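Long-range contacts in phosphoribosylaminoimidazole-succinocarboxamide synthase (Ehrlichia chaffeensis str. Arkansas, PDB 3KRE), which catalyses the ATP-dependent joining of L-aspartate to the carboxylate of 5-amino-1-(5-phospho-D-ribosyl)imidazole-4-carboxylate, a step of de novo purine biosynthesis: residues E44-F49 with Q97-V102; S76-K81 with D216-D221. All coordinates share one frame; numbering follows the deposited sequence.

Contact 1 of 2, residues E44-F49 with Q97-V102. With EDO (1,2-ethanediol), chain K.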
loop_
_atom_site.group_PDB
_atom_site.type_symbol
_atom_site.label_atom_id
_atom_site.label_comp_id
_atom_site.label_asym_id
_atom_site.label_seq_id
_atom_site.Cartn_x
_atom_site.Cartn_y
_atom_site.Cartn_z
ATOM N N GLU A 44 7.259 -6.999 -18.516
ATOM C CA GLU A 44 5.967 -7.073 -17.854
ATOM C C GLU A 44 5.910 -8.295 -16.950
ATOM O O GLU A 44 6.335 -9.400 -17.354
ATOM C CB GLU A 44 4.868 -7.146 -18.906
ATOM C CG GLU A 44 4.715 -5.898 -19.706
ATOM C CD GLU A 44 3.677 -6.035 -20.822
ATOM O OE1 GLU A 44 3.176 -7.164 -21.128
ATOM O OE2 GLU A 44 3.418 -4.980 -21.405
ATOM N N VAL A 45 5.356 -8.127 -15.762
ATOM C CA VAL A 45 5.195 -9.218 -14.816
ATOM C C VAL A 45 3.766 -9.276 -14.298
ATOM O O VAL A 45 2.988 -8.320 -14.478
ATOM C CB VAL A 45 6.222 -9.122 -13.670
ATOM C CG1 VAL A 45 7.614 -9.391 -14.236
ATOM C CG2 VAL A 45 6.139 -7.778 -12.892
ATOM N N ILE A 46 3.404 -10.420 -13.710
ATOM C CA ILE A 46 2.060 -10.596 -13.159
ATOM C C ILE A 46 2.148 -10.477 -11.661
ATOM O O ILE A 46 2.953 -11.168 -11.021
ATOM C CB ILE A 46 1.433 -11.961 -13.548
ATOM C CG1 ILE A 46 1.165 -12.013 -15.039
ATOM C CG2 ILE A 46 0.132 -12.266 -12.707
ATOM C CD1 ILE A 46 0.873 -13.377 -15.528
ATOM N N GLN A 47 1.348 -9.577 -11.092
ATOM C CA GLN A 47 1.231 -9.464 -9.656
ATOM C C GLN A 47 0.028 -10.298 -9.247
ATOM O O GLN A 47 -1.090 -10.009 -9.670
ATOM C CB GLN A 47 1.065 -7.992 -9.265
ATOM C CG GLN A 47 1.058 -7.704 -7.786
ATOM C CD GLN A 47 0.790 -6.234 -7.474
ATOM O OE1 GLN A 47 -0.241 -5.681 -7.836
ATOM N NE2 GLN A 47 1.717 -5.609 -6.810
ATOM N N HIS A 48 0.296 -11.356 -8.467
ATOM C CA HIS A 48 -0.697 -12.351 -8.091
ATOM C C HIS A 48 -0.933 -12.220 -6.587
ATOM O O HIS A 48 0.017 -12.302 -5.770
ATOM C CB HIS A 48 -0.229 -13.756 -8.471
ATOM C CG HIS A 48 -1.119 -14.852 -7.968
ATOM N ND1 HIS A 48 -1.935 -15.587 -8.807
ATOM C CD2 HIS A 48 -1.307 -15.355 -6.723
ATOM C CE1 HIS A 48 -2.600 -16.483 -8.096
ATOM N NE2 HIS A 48 -2.247 -16.359 -6.826
ATOM N N PHE A 49 -2.196 -11.963 -6.228
ATOM C CA PHE A 49 -2.585 -11.776 -4.823
ATOM C C PHE A 49 -2.958 -13.094 -4.170
ATOM O O PHE A 49 -3.895 -13.750 -4.624
ATOM C CB PHE A 49 -3.737 -10.761 -4.725
ATOM C CG PHE A 49 -3.323 -9.351 -5.069
ATOM C CD1 PHE A 49 -3.164 -8.373 -4.060
ATOM C CD2 PHE A 49 -3.057 -8.999 -6.373
ATOM C CE1 PHE A 49 -2.781 -7.063 -4.419
ATOM C CE2 PHE A 49 -2.664 -7.701 -6.703
ATOM C CZ PHE A 49 -2.535 -6.762 -5.724
ATOM N N GLN A 97 -9.287 -12.617 -11.420
ATOM C CA GLN A 97 -9.669 -12.388 -10.025
ATOM C C GLN A 97 -8.487 -12.108 -9.093
ATOM O O GLN A 97 -8.615 -11.390 -8.154
ATOM C CB GLN A 97 -10.433 -13.597 -9.486
ATOM C CG GLN A 97 -11.856 -13.738 -10.013
ATOM C CD GLN A 97 -12.563 -14.899 -9.348
ATOM O OE1 GLN A 97 -12.242 -16.061 -9.598
ATOM N NE2 GLN A 97 -13.502 -14.593 -8.474
ATOM N N ARG A 98 -7.332 -12.700 -9.368
ATOM C CA ARG A 98 -6.187 -12.616 -8.460
ATOM C C ARG A 98 -5.009 -11.843 -9.011
ATOM O O ARG A 98 -4.052 -11.594 -8.278
ATOM C CB ARG A 98 -5.702 -14.021 -8.138
ATOM C CG ARG A 98 -6.584 -14.686 -7.136
ATOM C CD ARG A 98 -5.973 -15.922 -6.596
ATOM N NE ARG A 98 -6.954 -16.508 -5.713
ATOM C CZ ARG A 98 -7.151 -16.145 -4.449
ATOM N NH1 ARG A 98 -6.383 -15.240 -3.872
ATOM N NH2 ARG A 98 -8.120 -16.720 -3.762
ATOM N N GLU A 99 -5.069 -11.481 -10.295
ATOM C CA GLU A 99 -3.858 -11.046 -10.994
ATOM C C GLU A 99 -4.040 -9.775 -11.761
ATOM O O GLU A 99 -5.096 -9.505 -12.320
ATOM C CB GLU A 99 -3.359 -12.135 -11.947
ATOM C CG GLU A 99 -2.971 -13.395 -11.202
ATOM C CD GLU A 99 -2.470 -14.516 -12.060
ATOM O OE1 GLU A 99 -2.762 -14.556 -13.276
ATOM O OE2 GLU A 99 -1.792 -15.397 -11.489
ATOM N N GLN A 100 -2.979 -9.003 -11.783
ATOM C CA GLN A 100 -2.899 -7.843 -12.659
ATOM C C GLN A 100 -1.539 -7.847 -13.320
ATOM O O GLN A 100 -0.572 -8.365 -12.763
ATOM C CB GLN A 100 -3.191 -6.531 -11.907
ATOM C CG GLN A 100 -2.565 -6.348 -10.614
ATOM C CD GLN A 100 -3.126 -5.160 -9.867
ATOM O OE1 GLN A 100 -2.656 -4.049 -10.046
ATOM N NE2 GLN A 100 -4.101 -5.406 -8.966
ATOM N N LEU A 101 -1.498 -7.300 -14.518
ATOM C CA LEU A 101 -0.292 -7.120 -15.295
ATOM C C LEU A 101 0.311 -5.784 -14.894
ATOM O O LEU A 101 -0.369 -4.743 -14.917
ATOM C CB LEU A 101 -0.608 -7.099 -16.783
ATOM C CG LEU A 101 0.596 -7.223 -17.731
ATOM C CD1 LEU A 101 1.286 -8.610 -17.551
ATOM C CD2 LEU A 101 0.180 -6.999 -19.185
ATOM N N VAL A 102 1.591 -5.809 -14.558
ATOM C CA VAL A 102 2.288 -4.604 -14.151
ATOM C C VAL A 102 3.684 -4.526 -14.781
ATOM O O VAL A 102 4.279 -5.551 -15.221
ATOM C CB VAL A 102 2.433 -4.519 -12.613
ATOM C CG1 VAL A 102 1.075 -4.569 -11.897
ATOM C CG2 VAL A 102 3.352 -5.659 -12.112
HETATM C C1 EDO K . -4.050 -18.047 -3.866
HETATM O O1 EDO K . -2.737 -17.796 -4.372
HETATM C C2 EDO K . -4.019 -18.775 -2.511
HETATM O O2 EDO K . -3.527 -17.993 -1.383
HETATM O O HOH W 1 -1.624 -3.087 -7.657
#

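Contact 2 of 2, residues S76-K81 with D216-D221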
loop_
_atom_site.group_PDB
_atom_site.type_symbol
_atom_site.label_atom_id
_atom_site.label_comp_id
_atom_site.label_asym_id
_atom_site.label_seq_id
_atom_site.Cartn_x
_atom_site.Cartn_y
_atom_site.Cartn_z
ATOM N N SER A 76 -6.118 -2.497 -8.139
ATOM C CA SER A 76 -6.262 -2.120 -9.536
ATOM C C SER A 76 -7.183 -0.894 -9.667
ATOM O O SER A 76 -6.855 0.029 -10.406
ATOM C CB SER A 76 -6.759 -3.307 -10.369
ATOM O OG SER A 76 -7.991 -3.811 -9.887
ATOM N N PHE A 77 -8.304 -0.888 -8.927
ATOM C CA PHE A 77 -9.229 0.222 -8.938
ATOM C C PHE A 77 -8.566 1.518 -8.509
ATOM O O PHE A 77 -8.707 2.546 -9.177
ATOM C CB PHE A 77 -10.456 -0.086 -8.045
ATOM C CG PHE A 77 -11.470 1.001 -8.013
ATOM C CD1 PHE A 77 -12.461 1.084 -8.995
ATOM C CD2 PHE A 77 -11.433 1.957 -7.015
ATOM C CE1 PHE A 77 -13.398 2.083 -8.956
ATOM C CE2 PHE A 77 -12.339 2.961 -6.986
ATOM C CZ PHE A 77 -13.330 3.032 -7.949
ATOM N N LEU A 78 -7.913 1.491 -7.349
ATOM C CA LEU A 78 -7.242 2.679 -6.803
ATOM C C LEU A 78 -6.020 3.126 -7.632
ATOM O O LEU A 78 -5.798 4.342 -7.821
ATOM C CB LEU A 78 -6.850 2.440 -5.336
ATOM C CG LEU A 78 -8.058 2.297 -4.364
ATOM C CD1 LEU A 78 -7.575 1.955 -2.954
ATOM C CD2 LEU A 78 -9.087 3.523 -4.329
ATOM N N MET A 79 -5.271 2.174 -8.180
ATOM C CA MET A 79 -4.181 2.535 -9.095
ATOM C C MET A 79 -4.738 3.366 -10.272
ATOM O O MET A 79 -4.211 4.422 -10.609
ATOM C CB MET A 79 -3.463 1.276 -9.643
ATOM C CG MET A 79 -2.570 0.501 -8.638
ATOM S SD MET A 79 -0.935 1.234 -8.499
ATOM C CE MET A 79 -0.255 0.354 -7.086
ATOM N N LYS A 80 -5.819 2.891 -10.884
ATOM C CA LYS A 80 -6.433 3.590 -11.978
ATOM C C LYS A 80 -6.969 4.964 -11.580
ATOM O O LYS A 80 -6.825 5.901 -12.349
ATOM C CB LYS A 80 -7.528 2.725 -12.610
ATOM C CG LYS A 80 -8.314 3.390 -13.694
ATOM C CD LYS A 80 -7.424 3.803 -14.898
ATOM C CE LYS A 80 -8.251 3.999 -16.152
ATOM N NZ LYS A 80 -9.216 5.131 -15.975
ATOM N N LYS A 81 -7.572 5.091 -10.394
ATOM C CA LYS A 81 -7.955 6.408 -9.887
ATOM C C LYS A 81 -6.776 7.359 -9.759
ATOM O O LYS A 81 -6.883 8.542 -10.072
ATOM C CB LYS A 81 -8.663 6.257 -8.555
ATOM C CG LYS A 81 -10.066 5.654 -8.640
ATOM C CD LYS A 81 -10.946 6.484 -9.527
ATOM C CE LYS A 81 -12.368 6.008 -9.536
ATOM N NZ LYS A 81 -13.273 7.143 -9.907
ATOM N N ASP A 216 3.839 -2.014 -5.645
ATOM C CA ASP A 216 3.163 -2.804 -4.607
ATOM C C ASP A 216 1.642 -2.723 -4.752
ATOM O O ASP A 216 1.156 -2.907 -5.861
ATOM C CB ASP A 216 3.634 -2.425 -3.210
ATOM C CG ASP A 216 3.298 -3.502 -2.185
ATOM O OD1 ASP A 216 3.719 -4.635 -2.399
ATOM O OD2 ASP A 216 2.530 -3.250 -1.239
ATOM N N GLU A 217 0.892 -2.476 -3.675
ATOM C CA GLU A 217 -0.554 -2.454 -3.764
ATOM C C GLU A 217 -1.111 -1.340 -2.921
ATOM O O GLU A 217 -0.448 -0.844 -1.986
ATOM C CB GLU A 217 -1.136 -3.780 -3.289
ATOM C CG GLU A 217 -0.861 -4.061 -1.821
ATOM C CD GLU A 217 -1.365 -5.427 -1.393
ATOM O OE1 GLU A 217 -2.579 -5.587 -1.134
ATOM O OE2 GLU A 217 -0.543 -6.346 -1.344
ATOM N N ILE A 218 -2.342 -0.966 -3.233
ATOM C CA ILE A 218 -3.092 -0.047 -2.406
ATOM C C ILE A 218 -4.360 -0.779 -2.051
ATOM O O ILE A 218 -5.260 -0.919 -2.864
ATOM C CB ILE A 218 -3.430 1.253 -3.139
ATOM C CG1 ILE A 218 -2.145 1.890 -3.710
ATOM C CG2 ILE A 218 -4.192 2.215 -2.186
ATOM C CD1 ILE A 218 -2.490 2.851 -4.837
ATOM N N SER A 219 -4.427 -1.251 -0.813
ATOM C CA SER A 219 -5.535 -2.103 -0.423
ATOM C C SER A 219 -5.738 -2.031 1.088
ATOM O O SER A 219 -4.962 -1.363 1.780
ATOM C CB SER A 219 -5.214 -3.547 -0.830
ATOM O OG SER A 219 -4.240 -4.103 0.049
ATOM N N PRO A 220 -6.731 -2.778 1.608
ATOM C CA PRO A 220 -6.865 -2.864 3.064
ATOM C C PRO A 220 -5.691 -3.571 3.765
ATOM O O PRO A 220 -5.590 -3.505 4.969
ATOM C CB PRO A 220 -8.214 -3.560 3.253
ATOM C CG PRO A 220 -8.936 -3.367 1.958
ATOM C CD PRO A 220 -7.902 -3.359 0.919
ATOM N N ASP A 221 -4.768 -4.202 3.016
ATOM C CA ASP A 221 -3.529 -4.694 3.620
ATOM C C ASP A 221 -2.521 -3.558 3.866
ATOM O O ASP A 221 -1.573 -3.736 4.643
ATOM C CB ASP A 221 -2.851 -5.738 2.730
ATOM C CG ASP A 221 -3.325 -7.132 3.000
ATOM O OD1 ASP A 221 -4.391 -7.332 3.637
ATOM O OD2 ASP A 221 -2.564 -8.045 2.626
#

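Contact 1 of 2, residues E44-F49 with Q97-V102
A chi1 of 173° sets the His-48 imidazole opposite its own amide nitrogen, and Glu-99, with chi1 -62° and an extended chain, sends its carboxylate to meet the ring on the face both share with Ile-46 and Leu-101; in their backbones the two residues are a non-hydrogen-bonded pair. His-48 ND1 donates to Glu-99 OE2 over 2.7 Å; the oxygen lies close to the ring plane and is met on its anti side, while the two flat groups stand 73° apart. The other ring nitrogen, NE2, is hydrogen-bonded at 2.9 Å to O1 of a 1,2-ethanediol, probably left from crystallisation. Arg-98 reaches across the same ring: its CB sits over one face in a CH-pi contact, and its extended chain carries NH1 to Phe-49 O at 3.0 Å, although Asp-51, by a salt bridge, is the stronger partner of this guanidinium. Strands 44-49 and 99-107 are antiparallel neighbours in the large sheet of the SAICAR synthetase fold, with 34-38 and 91-94 pairing on their other edges. Val-45 with Val-102 and Gln-47 with Gln-100 are the hydrogen-bonded pairs, and Phe-49 N adds a bond to Arg-98 O at 2.8 Å. Ile-46 CG2 lies against the Glu-99 side chain, 3.5 Å from its CD. On the buried face, Val-45 CG2 touches Val-102 CG2 at 3.6 Å. The side chains of Gln-47 and Gln-100 run alongside each other, amide planes steeply turned, and a water lies within hydrogen-bonding distance of both OE1 atoms; their NE2 groups bond instead to Asp-216 O and Asn-72 OD1.

Contact 2 of 2, residues S76-K81 with D216-D221
The helical turn 76-81, with Lys-80 N bonded to Ser-76 O and Lys-81 N to Phe-77 O, comes nearest the irregular segment 216-221 where the CA atoms of Leu-78 and Ile-218 lie 6.6 Å apart. This is helix-on-loop packing inside the SAICAR synthetase fold: helix 67-84 lies against the connection between strands 213-214 and 223-227. Ile-218 is the residue both helix side chains reach, and its two branches divide the work. CG2, anti to the backbone N, meets Leu-78 CD1 at 3.5 Å, while CD1 at the end of the other branch faces Met-79 CE at 4.0 Å. Met-79 gets there because its chain bends at chi2 (-83°), swinging the terminal methyl toward the loop, where Met-79 CE also lies 3.8 Å from Asp-216 O. Leu-186 and Phe-187 of helix 166-189 pack on Leu-78, and Leu-183 on Ile-218. The loop is tied to helix 67-84 by a hydrogen bond too, between Ile-218 N and Ser-75 OG. Beyond Ile-218 the chain forms an ST turn: Ser-219 OG accepts from Asp-221 N at 3.0 Å and donates to Glu-217 OE1, which it meets on the anti side, 27° out of the carboxylate plane.

The centre of contact 2 lies about 7 Å from the centre of the chain and the contact is buried, whereas contact 1, its centre about 15 Å from that of the chain, is only partly so. The centres of the two contacts are about 12 Å apart. Contact 1 is sheet pairing, held by backbone bonds and, on its partly exposed face, by charged and polar side chains; contact 2 joins a helix to a loop through methyl groups. The two meet on the buried side of the sheet, where Gln-47 NE2 probably bonds to Asp-216 O at 2.9 Å and the Phe-49 ring packs against Glu-217. Helix 67-84 links them as well, touching Phe-49 and Gln-100 along with the 216-221 loop.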